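Putative sugar phosphate isomerase (Acidithiobacillus ferrooxidans, PDB 3L2H) is a putative sugar phosphate isomerase of the cupin superfamily that probably binds a metal ion, though its substrate is not established. Local coordinates at residues B[43-52]-B[116-124]; B[66-77]-B[90-101]. All coordinates share one frame; numbering follows the deposited sequence.

Interaction 1. Residues B[43-52]-B[116-124]; sequences LRHMGIHLIQ and VCLVIGQRL
His49 and Val119 form a hydrogen-bonded antiparallel pair in the large sheet of the cupin beta-barrel, where strands 46-53 and 115-122 run side by side; over residues 46-52 and 116-122 their directions differ by 171°. The register is regular from Met46-Gln122 to Gln52-Val116. Val119 N reaches His49 O at 2.7 Å, and the next rung toward Gln52 has Ile51 N 2.8 Å from Cys117 O. From Ile48-Ile120 to Gln52-Val116 the side chains of each pair share a face. On the one carrying His49, Ile51, Cys117 and Val119, Ile51 is turned with CG1 between its backbone N and carbonyl carbon (chi1 73°), which carries CD1 diagonally across to Val119 CG2, 3.6 Å away. On the other face, Leu50 CD2 lies 3.9 Å from Val116 CG1, while Ile48 packs against Ala71 of the second subunit.

Past the strand end, Arg123 folds back over residues 44-47. Its chain, extended from CG to NE, passes Arg44 O and the Gly47 backbone, and Met46 O sits 3.9 Å above one guanidinium face, offset toward the rim. The imidazole of His49 is inclined 34° to the guanidinium plane; NE2 lies in that plane, at the edge, 3.9 Å from Arg123 NH2. A side chain on Gly47 would crowd into this meeting of His49 and Arg123. Outer partners fix both groups: Asp39 forms a salt bridge with Arg123 NH2, and Asn34 hydrogen-bonds His49 ND1 from strand 27-36. Water 1 links Arg123 NH1 to Arg44 O, tying the guanidinium to the 43-45 loop. A second water on the arginine, water 4, lies 3.0 Å from His49 NE2 and accepts from Arg123 NE at 3.2 Å.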
loop_
_atom_site.group_PDB
_atom_site.type_symbol
_atom_site.label_atom_id
_atom_site.label_comp_id
_atom_site.label_asym_id
_atom_site.label_seq_id
_atom_site.Cartn_x
_atom_site.Cartn_y
_atom_site.Cartn_z
ATOM N N LEU B 43 -12.373 -9.108 -10.984
ATOM C CA LEU B 43 -11.464 -8.011 -10.600
ATOM C C LEU B 43 -11.767 -7.486 -9.204
ATOM O O LEU B 43 -12.940 -7.330 -8.811
ATOM C CB LEU B 43 -11.510 -6.863 -11.593
ATOM C CG LEU B 43 -11.188 -7.219 -13.039
ATOM C CD1 LEU B 43 -11.369 -5.960 -13.885
ATOM C CD2 LEU B 43 -9.796 -7.781 -13.198
ATOM N N ARG B 44 -10.697 -7.225 -8.447
ATOM C CA ARG B 44 -10.811 -6.755 -7.072
ATOM C C ARG B 44 -10.262 -5.354 -6.791
ATOM O O ARG B 44 -10.671 -4.736 -5.840
ATOM C CB ARG B 44 -10.062 -7.732 -6.185
ATOM C CG ARG B 44 -10.698 -9.121 -6.264
ATOM C CD ARG B 44 -9.901 -10.156 -5.507
ATOM N NE ARG B 44 -9.629 -9.669 -4.156
ATOM C CZ ARG B 44 -10.541 -9.539 -3.185
ATOM N NH1 ARG B 44 -11.836 -9.827 -3.400
ATOM N NH2 ARG B 44 -10.165 -9.065 -1.991
ATOM N N HIS B 45 -9.340 -4.858 -7.599
ATOM C CA HIS B 45 -8.652 -3.601 -7.293
ATOM C C HIS B 45 -9.082 -2.440 -8.169
ATOM O O HIS B 45 -8.575 -1.329 -8.062
ATOM C CB HIS B 45 -7.149 -3.836 -7.410
ATOM C CG HIS B 45 -6.659 -4.878 -6.455
ATOM N ND1 HIS B 45 -6.520 -4.627 -5.107
ATOM C CD2 HIS B 45 -6.340 -6.180 -6.634
ATOM C CE1 HIS B 45 -6.121 -5.733 -4.499
ATOM N NE2 HIS B 45 -6.001 -6.689 -5.400
HETATM N N MSE B 46 -10.017 -2.724 -9.066
HETATM C CA MSE B 46 -10.605 -1.753 -9.967
HETATM C C MSE B 46 -12.051 -2.156 -10.139
HETATM O O MSE B 46 -12.390 -3.340 -10.022
HETATM C CB MSE B 46 -9.984 -1.765 -11.351
HETATM C CG MSE B 46 -8.500 -1.980 -11.425
HETATM SE SE MSE B 46 -7.902 -1.839 -13.323
HETATM C CE MSE B 46 -8.873 -3.212 -14.116
ATOM N N GLY B 47 -12.868 -1.163 -10.432
ATOM C CA GLY B 47 -14.279 -1.297 -10.727
ATOM C C GLY B 47 -14.431 -0.865 -12.181
ATOM O O GLY B 47 -13.888 0.180 -12.610
ATOM N N ILE B 48 -15.037 -1.710 -12.992
ATOM C CA ILE B 48 -15.353 -1.371 -14.351
ATOM C C ILE B 48 -16.846 -1.685 -14.534
ATOM O O ILE B 48 -17.241 -2.852 -14.432
ATOM C CB ILE B 48 -14.501 -2.127 -15.364
ATOM C CG1 ILE B 48 -13.008 -1.853 -15.138
ATOM C CG2 ILE B 48 -14.923 -1.714 -16.832
ATOM C CD1 ILE B 48 -11.998 -2.643 -15.976
ATOM N N HIS B 49 -17.619 -0.644 -14.834
ATOM C CA HIS B 49 -19.065 -0.680 -14.842
ATOM C C HIS B 49 -19.594 -0.119 -16.165
ATOM O O HIS B 49 -19.191 0.964 -16.602
ATOM C CB HIS B 49 -19.617 0.161 -13.685
ATOM C CG HIS B 49 -19.157 -0.277 -12.332
ATOM N ND1 HIS B 49 -19.798 -1.275 -11.618
ATOM C CD2 HIS B 49 -18.106 0.119 -11.568
ATOM C CE1 HIS B 49 -19.187 -1.435 -10.454
ATOM N NE2 HIS B 49 -18.159 -0.602 -10.400
ATOM N N LEU B 50 -20.510 -0.843 -16.772
ATOM C CA LEU B 50 -21.272 -0.316 -17.892
ATOM C C LEU B 50 -22.611 0.172 -17.330
ATOM O O LEU B 50 -23.377 -0.592 -16.733
ATOM C CB LEU B 50 -21.430 -1.355 -18.975
ATOM C CG LEU B 50 -22.048 -0.660 -20.197
ATOM C CD1 LEU B 50 -21.290 -1.023 -21.441
ATOM C CD2 LEU B 50 -23.556 -0.931 -20.306
ATOM N N ILE B 51 -22.854 1.462 -17.442
ATOM C CA ILE B 51 -24.019 2.072 -16.791
ATOM C C ILE B 51 -24.959 2.647 -17.828
ATOM O O ILE B 51 -24.533 3.060 -18.915
ATOM C CB ILE B 51 -23.612 3.151 -15.712
ATOM C CG1 ILE B 51 -23.088 4.422 -16.365
ATOM C CG2 ILE B 51 -22.559 2.588 -14.765
ATOM C CD1 ILE B 51 -22.972 5.614 -15.433
ATOM N N GLN B 52 -26.237 2.632 -17.494
ATOM C CA GLN B 52 -27.280 3.234 -18.317
ATOM C C GLN B 52 -28.049 4.213 -17.415
ATOM O O GLN B 52 -28.528 3.801 -16.360
ATOM C CB GLN B 52 -28.241 2.189 -18.888
ATOM C CG GLN B 52 -27.550 1.030 -19.602
ATOM C CD GLN B 52 -28.501 -0.108 -19.910
ATOM O OE1 GLN B 52 -29.584 -0.200 -19.326
ATOM N NE2 GLN B 52 -28.106 -0.989 -20.842
ATOM N N VAL B 116 -25.248 5.981 -22.045
ATOM C CA VAL B 116 -24.559 4.734 -21.742
ATOM C C VAL B 116 -23.039 4.972 -21.681
ATOM O O VAL B 116 -22.441 5.485 -22.611
ATOM C CB VAL B 116 -24.920 3.614 -22.757
ATOM C CG1 VAL B 116 -24.240 2.276 -22.410
ATOM C CG2 VAL B 116 -26.461 3.469 -22.842
ATOM N N CYS B 117 -22.444 4.644 -20.541
ATOM C CA CYS B 117 -21.041 4.900 -20.265
ATOM C C CYS B 117 -20.357 3.737 -19.605
ATOM O O CYS B 117 -20.992 2.911 -18.945
ATOM C CB CYS B 117 -20.873 6.047 -19.252
ATOM S SG CYS B 117 -21.630 7.612 -19.791
ATOM N N LEU B 118 -19.048 3.723 -19.768
ATOM C CA LEU B 118 -18.170 2.909 -18.974
ATOM C C LEU B 118 -17.661 3.789 -17.847
ATOM O O LEU B 118 -17.205 4.917 -18.095
ATOM C CB LEU B 118 -16.971 2.421 -19.770
ATOM C CG LEU B 118 -17.086 1.205 -20.625
ATOM C CD1 LEU B 118 -15.699 0.984 -21.254
ATOM C CD2 LEU B 118 -17.581 -0.000 -19.759
ATOM N N VAL B 119 -17.819 3.327 -16.617
ATOM C CA VAL B 119 -17.266 3.973 -15.457
ATOM C C VAL B 119 -16.126 3.080 -14.910
ATOM O O VAL B 119 -16.316 1.875 -14.657
ATOM C CB VAL B 119 -18.339 4.269 -14.395
ATOM C CG1 VAL B 119 -17.670 4.871 -13.160
ATOM C CG2 VAL B 119 -19.400 5.220 -14.966
ATOM N N ILE B 120 -14.948 3.694 -14.739
ATOM C CA ILE B 120 -13.715 3.021 -14.361
ATOM C C ILE B 120 -13.198 3.676 -13.110
ATOM O O ILE B 120 -13.025 4.917 -13.081
ATOM C CB ILE B 120 -12.658 3.134 -15.450
ATOM C CG1 ILE B 120 -13.137 2.496 -16.759
ATOM C CG2 ILE B 120 -11.328 2.460 -14.990
ATOM C CD1 ILE B 120 -12.544 3.111 -18.012
ATOM N N GLY B 121 -12.981 2.894 -12.048
ATOM C CA GLY B 121 -12.498 3.463 -10.811
ATOM C C GLY B 121 -11.614 2.543 -9.997
ATOM O O GLY B 121 -11.586 1.310 -10.198
ATOM N N GLN B 122 -10.798 3.141 -9.152
ATOM C CA GLN B 122 -9.954 2.344 -8.264
ATOM C C GLN B 122 -10.817 1.833 -7.188
ATOM O O GLN B 122 -11.836 2.473 -6.865
ATOM C CB GLN B 122 -8.877 3.160 -7.589
ATOM C CG GLN B 122 -7.807 3.664 -8.434
ATOM C CD GLN B 122 -6.761 4.332 -7.604
ATOM O OE1 GLN B 122 -6.775 5.554 -7.452
ATOM N NE2 GLN B 122 -5.862 3.536 -7.015
ATOM N N ARG B 123 -10.440 0.702 -6.609
ATOM C CA ARG B 123 -11.053 0.191 -5.398
ATOM C C ARG B 123 -9.999 0.113 -4.317
ATOM O O ARG B 123 -9.165 -0.755 -4.397
ATOM C CB ARG B 123 -11.599 -1.202 -5.587
ATOM C CG ARG B 123 -12.836 -1.234 -6.400
ATOM C CD ARG B 123 -13.558 -2.516 -6.193
ATOM N NE ARG B 123 -14.710 -2.484 -7.050
ATOM C CZ ARG B 123 -15.505 -3.513 -7.291
ATOM N NH1 ARG B 123 -15.269 -4.690 -6.759
ATOM N NH2 ARG B 123 -16.549 -3.346 -8.084
ATOM N N LEU B 124 -10.010 1.042 -3.364
ATOM C CA LEU B 124 -9.017 1.083 -2.294
ATOM C C LEU B 124 -9.687 0.812 -0.961
ATOM O O LEU B 124 -10.858 1.101 -0.779
ATOM C CB LEU B 124 -8.352 2.445 -2.214
ATOM C CG LEU B 124 -7.604 2.871 -3.443
ATOM C CD1 LEU B 124 -7.104 4.357 -3.281
ATOM C CD2 LEU B 124 -6.438 1.854 -3.750
HETATM O O HOH W 1 -13.216 -5.453 -4.846
HETATM O O HOH W 2 -6.666 0.399 -7.607
HETATM O O HOH W 3 -7.031 -2.141 -4.013
HETATM O O HOH W 4 -16.447 0.005 -7.991
#

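Interaction 2. Residues B[66-77]-B[90-101]. With EDO (1,2-ethanediol), chain N.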
loop_
_atom_site.group_PDB
_atom_site.type_symbol
_atom_site.label_atom_id
_atom_site.label_comp_id
_atom_site.label_asym_id
_atom_site.label_seq_id
_atom_site.Cartn_x
_atom_site.Cartn_y
_atom_site.Cartn_z
ATOM N N HIS B 66 -10.822 11.742 -2.447
ATOM C CA HIS B 66 -9.517 12.171 -2.003
ATOM C C HIS B 66 -8.395 11.177 -2.347
ATOM O O HIS B 66 -7.241 11.591 -2.386
ATOM C CB HIS B 66 -9.524 12.365 -0.472
ATOM C CG HIS B 66 -10.348 13.517 -0.006
ATOM N ND1 HIS B 66 -9.953 14.338 1.028
ATOM C CD2 HIS B 66 -11.546 13.992 -0.432
ATOM C CE1 HIS B 66 -10.877 15.261 1.216
ATOM N NE2 HIS B 66 -11.851 15.076 0.341
ATOM N N TYR B 67 -8.717 9.893 -2.523
ATOM C CA TYR B 67 -7.708 8.850 -2.784
ATOM C C TYR B 67 -7.990 7.977 -4.004
ATOM O O TYR B 67 -7.045 7.543 -4.683
ATOM C CB TYR B 67 -7.552 7.926 -1.538
ATOM C CG TYR B 67 -6.838 8.613 -0.415
ATOM C CD1 TYR B 67 -5.450 8.628 -0.360
ATOM C CD2 TYR B 67 -7.538 9.307 0.548
ATOM C CE1 TYR B 67 -4.795 9.319 0.658
ATOM C CE2 TYR B 67 -6.889 10.013 1.592
ATOM C CZ TYR B 67 -5.539 10.000 1.646
ATOM O OH TYR B 67 -4.863 10.681 2.635
ATOM N N GLU B 68 -9.241 7.656 -4.267
ATOM C CA GLU B 68 -9.569 6.853 -5.452
ATOM C C GLU B 68 -9.737 7.695 -6.725
ATOM O O GLU B 68 -10.490 8.678 -6.737
ATOM C CB GLU B 68 -10.847 6.038 -5.258
ATOM C CG GLU B 68 -10.770 4.857 -4.276
ATOM C CD GLU B 68 -12.063 4.066 -4.171
ATOM O OE1 GLU B 68 -13.081 4.469 -4.785
ATOM O OE2 GLU B 68 -12.087 2.988 -3.491
ATOM N N GLU B 69 -9.010 7.327 -7.785
ATOM C CA GLU B 69 -9.246 7.887 -9.106
ATOM C C GLU B 69 -10.521 7.312 -9.729
ATOM O O GLU B 69 -10.946 6.205 -9.407
ATOM C CB GLU B 69 -8.024 7.619 -10.021
ATOM C CG GLU B 69 -6.844 8.469 -9.542
ATOM C CD GLU B 69 -5.629 8.355 -10.410
ATOM O OE1 GLU B 69 -5.541 7.356 -11.138
ATOM O OE2 GLU B 69 -4.770 9.264 -10.328
ATOM N N GLU B 70 -11.121 8.068 -10.646
ATOM C CA GLU B 70 -12.358 7.674 -11.293
ATOM C C GLU B 70 -12.291 8.224 -12.719
ATOM O O GLU B 70 -11.673 9.265 -12.924
ATOM C CB GLU B 70 -13.530 8.306 -10.524
ATOM C CG GLU B 70 -14.855 8.027 -11.012
ATOM C CD GLU B 70 -15.943 8.450 -10.015
ATOM O OE1 GLU B 70 -15.834 9.488 -9.285
ATOM O OE2 GLU B 70 -16.903 7.694 -9.977
ATOM N N ALA B 71 -12.957 7.573 -13.668
ATOM C CA ALA B 71 -13.055 8.079 -15.028
ATOM C C ALA B 71 -14.326 7.581 -15.698
ATOM O O ALA B 71 -14.905 6.573 -15.271
ATOM C CB ALA B 71 -11.823 7.665 -15.855
ATOM N N VAL B 72 -14.744 8.277 -16.762
ATOM C CA VAL B 72 -15.969 7.956 -17.492
ATOM C C VAL B 72 -15.696 7.984 -18.976
ATOM O O VAL B 72 -15.034 8.900 -19.463
ATOM C CB VAL B 72 -17.119 8.924 -17.172
ATOM C CG1 VAL B 72 -18.400 8.525 -17.964
ATOM C CG2 VAL B 72 -17.414 8.997 -15.654
ATOM N N TYR B 73 -16.163 6.976 -19.718
ATOM C CA TYR B 73 -16.034 6.962 -21.186
ATOM C C TYR B 73 -17.427 6.790 -21.771
ATOM O O TYR B 73 -18.149 5.853 -21.423
ATOM C CB TYR B 73 -15.048 5.887 -21.686
ATOM C CG TYR B 73 -14.797 5.912 -23.194
ATOM C CD1 TYR B 73 -13.814 6.722 -23.722
ATOM C CD2 TYR B 73 -15.535 5.138 -24.076
ATOM C CE1 TYR B 73 -13.559 6.778 -25.089
ATOM C CE2 TYR B 73 -15.289 5.200 -25.468
ATOM C CZ TYR B 73 -14.294 6.024 -25.959
ATOM O OH TYR B 73 -13.972 6.099 -27.300
ATOM N N VAL B 74 -17.844 7.742 -22.587
ATOM C CA VAL B 74 -19.227 7.751 -23.087
ATOM C C VAL B 74 -19.340 6.861 -24.303
ATOM O O VAL B 74 -18.637 7.065 -25.283
ATOM C CB VAL B 74 -19.699 9.152 -23.445
ATOM C CG1 VAL B 74 -21.184 9.128 -23.931
ATOM C CG2 VAL B 74 -19.537 10.117 -22.261
ATOM N N LEU B 75 -20.230 5.876 -24.236
ATOM C CA LEU B 75 -20.468 4.961 -25.345
ATOM C C LEU B 75 -21.619 5.421 -26.231
ATOM O O LEU B 75 -21.526 5.286 -27.441
ATOM C CB LEU B 75 -20.743 3.548 -24.827
ATOM C CG LEU B 75 -19.568 2.892 -24.085
ATOM C CD1 LEU B 75 -19.988 1.527 -23.431
ATOM C CD2 LEU B 75 -18.338 2.716 -24.978
ATOM N N SER B 76 -22.717 5.901 -25.646
ATOM C CA SER B 76 -23.813 6.421 -26.476
ATOM C C SER B 76 -24.670 7.378 -25.701
ATOM O O SER B 76 -24.645 7.414 -24.454
ATOM C CB SER B 76 -24.704 5.312 -27.052
ATOM O OG SER B 76 -25.426 4.652 -26.060
ATOM N N GLY B 77 -25.431 8.155 -26.465
ATOM C CA GLY B 77 -26.262 9.209 -25.940
ATOM C C GLY B 77 -25.468 10.434 -25.508
ATOM O O GLY B 77 -24.258 10.519 -25.750
ATOM N N ILE B 90 -21.482 16.406 -22.856
ATOM C CA ILE B 90 -20.694 15.247 -23.213
ATOM C C ILE B 90 -21.503 14.380 -24.172
ATOM O O ILE B 90 -22.743 14.444 -24.214
ATOM C CB ILE B 90 -20.214 14.449 -21.982
ATOM C CG1 ILE B 90 -21.391 13.982 -21.105
ATOM C CG2 ILE B 90 -19.220 15.287 -21.171
ATOM C CD1 ILE B 90 -20.949 12.975 -19.989
ATOM N N ALA B 91 -20.784 13.606 -24.971
ATOM C CA ALA B 91 -21.347 12.859 -26.052
ATOM C C ALA B 91 -20.451 11.665 -26.342
ATOM O O ALA B 91 -19.336 11.588 -25.824
ATOM C CB ALA B 91 -21.491 13.787 -27.311
ATOM N N PRO B 92 -20.904 10.753 -27.202
ATOM C CA PRO B 92 -20.162 9.499 -27.467
ATOM C C PRO B 92 -18.691 9.690 -27.898
ATOM O O PRO B 92 -18.335 10.543 -28.709
ATOM C CB PRO B 92 -20.973 8.805 -28.565
ATOM C CG PRO B 92 -22.339 9.450 -28.518
ATOM C CD PRO B 92 -22.085 10.888 -28.089
ATOM N N GLY B 93 -17.837 8.925 -27.235
ATOM C CA GLY B 93 -16.392 9.003 -27.461
ATOM C C GLY B 93 -15.669 9.961 -26.552
ATOM O O GLY B 93 -14.427 10.043 -26.582
ATOM N N ASP B 94 -16.403 10.740 -25.776
ATOM C CA ASP B 94 -15.764 11.648 -24.802
ATOM C C ASP B 94 -15.238 10.871 -23.583
ATOM O O ASP B 94 -15.777 9.857 -23.183
ATOM C CB ASP B 94 -16.715 12.712 -24.277
ATOM C CG ASP B 94 -17.165 13.728 -25.332
ATOM O OD1 ASP B 94 -16.663 13.738 -26.512
ATOM O OD2 ASP B 94 -18.087 14.514 -24.936
ATOM N N PHE B 95 -14.204 11.412 -22.957
ATOM C CA PHE B 95 -13.595 10.816 -21.818
ATOM C C PHE B 95 -13.359 11.881 -20.787
ATOM O O PHE B 95 -12.839 12.966 -21.120
ATOM C CB PHE B 95 -12.251 10.232 -22.230
ATOM C CG PHE B 95 -11.432 9.672 -21.069
ATOM C CD1 PHE B 95 -11.670 8.412 -20.572
ATOM C CD2 PHE B 95 -10.452 10.452 -20.457
ATOM C CE1 PHE B 95 -10.907 7.921 -19.490
ATOM C CE2 PHE B 95 -9.698 9.962 -19.421
ATOM C CZ PHE B 95 -9.932 8.694 -18.936
ATOM N N VAL B 96 -13.678 11.565 -19.536
ATOM C CA VAL B 96 -13.360 12.446 -18.437
ATOM C C VAL B 96 -12.707 11.626 -17.331
ATOM O O VAL B 96 -13.147 10.499 -17.027
ATOM C CB VAL B 96 -14.625 13.270 -17.981
ATOM C CG1 VAL B 96 -15.717 12.413 -17.605
ATOM C CG2 VAL B 96 -14.298 14.220 -16.809
ATOM N N GLY B 97 -11.618 12.164 -16.788
ATOM C CA GLY B 97 -10.889 11.516 -15.721
ATOM C C GLY B 97 -10.735 12.431 -14.521
ATOM O O GLY B 97 -10.549 13.661 -14.673
ATOM N N PHE B 98 -10.777 11.834 -13.335
ATOM C CA PHE B 98 -10.663 12.580 -12.089
ATOM C C PHE B 98 -9.501 12.117 -11.236
ATOM O O PHE B 98 -9.624 11.137 -10.475
ATOM C CB PHE B 98 -11.959 12.465 -11.300
ATOM C CG PHE B 98 -13.132 13.022 -12.038
ATOM C CD1 PHE B 98 -13.400 14.372 -11.986
ATOM C CD2 PHE B 98 -13.927 12.222 -12.820
ATOM C CE1 PHE B 98 -14.437 14.893 -12.703
ATOM C CE2 PHE B 98 -14.995 12.742 -13.490
ATOM C CZ PHE B 98 -15.225 14.088 -13.450
ATOM N N PRO B 99 -8.364 12.818 -11.356
ATOM C CA PRO B 99 -7.295 12.636 -10.401
ATOM C C PRO B 99 -7.844 12.963 -8.998
ATOM O O PRO B 99 -8.817 13.696 -8.860
ATOM C CB PRO B 99 -6.242 13.665 -10.848
ATOM C CG PRO B 99 -6.561 13.940 -12.297
ATOM C CD PRO B 99 -8.044 13.838 -12.375
ATOM N N CYS B 100 -7.243 12.387 -7.980
ATOM C CA CYS B 100 -7.661 12.680 -6.607
ATOM C C CYS B 100 -7.672 14.160 -6.303
ATOM O O CYS B 100 -6.793 14.874 -6.705
ATOM C CB CYS B 100 -6.723 11.993 -5.660
ATOM S SG CYS B 100 -6.963 10.298 -5.782
ATOM N N HIS B 101 -8.673 14.597 -5.548
ATOM C CA HIS B 101 -8.851 16.015 -5.170
ATOM C C HIS B 101 -8.959 17.040 -6.282
ATOM O O HIS B 101 -8.861 18.254 -6.001
ATOM C CB HIS B 101 -7.655 16.539 -4.361
ATOM C CG HIS B 101 -7.453 15.861 -3.072
ATOM N ND1 HIS B 101 -8.106 16.272 -1.930
ATOM C CD2 HIS B 101 -6.647 14.829 -2.713
ATOM C CE1 HIS B 101 -7.713 15.513 -0.917
ATOM N NE2 HIS B 101 -6.839 14.619 -1.364
HETATM C C1 EDO N . -19.885 8.134 -11.557
HETATM O O1 EDO N . -19.157 8.614 -10.406
HETATM C C2 EDO N . -19.657 9.037 -12.745
HETATM O O2 EDO N . -20.467 10.217 -12.557
HETATM O O HOH W 5 -11.397 10.736 -8.272
HETATM O O HOH W 6 -4.674 11.163 -8.478
HETATM O O HOH W 7 -12.974 8.394 -28.049
#
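Tyr73 and Phe95, a non-hydrogen-bonded antiparallel pair, send their side chains to the same sheet face and cross at about a right angle. Tyr73 CD1 approaches the edge of the Phe95 ring and lies 4.1 Å from Phe95 CB; at the far end of that ring, CE1 meets Ala71 CB at 3.8 Å. With CG anti to the backbone N (chi1 -175°), Tyr73 runs out along Gly93, where water 7 joins Tyr73 OH to Gly93 O, 2.6 Å from each. Replacing it with an alanine would probably cost this water one of its anchors and uncover Gly93 and the Phe95 flank. Gly93 belongs to the type II turn 91-94, held by its N-H to Val74 O at 2.8 Å. Where the strands part at the other end, the His66 and His101 rings are inclined at 53°, and His66 CA makes a CH-pi contact over the His101 face, 3.9 Å from its centroid. On the opposite sheet face, Phe98 turns a ring edge to Glu70 O and stacks on His105. Glu70 extends past it, OE1 bonded to His63, and OE2 lies by O1 of an ethanediol, probably from the crystallisation liquor, at 2.5 Å, short enough to make that bond's details doubtful. His63, Glu70 and His105 gathered inside a beta-barrel are consistent with the metal-site motif of cupins.

The two contacts are neighbouring portions of one sheet, their centres about 10 Å apart, with 66-77/90-101 nested in the loop closed by 43-52/116-124. Strands 115-122 and 70-76 join them: Ile120 O lies 2.7 Å from Ala71 N and Val116 O 2.8 Å from Leu75 N, both probable hydrogen bonds. Interior side chains of both flank the ethanediol, with Val119 CG1 of interaction 1 at 4.3 Å from its C1 and Val72 CG2 of interaction 2 at 3.7 Å from its C2; Ser59 and His105 hydrogen-bond it, as Glu70 does, so it probably marks the cupin pocket. Across the subunit interface, the Glu69 carboxylate of the second subunit accepts from the Arg44 and His45 backbone nitrogens.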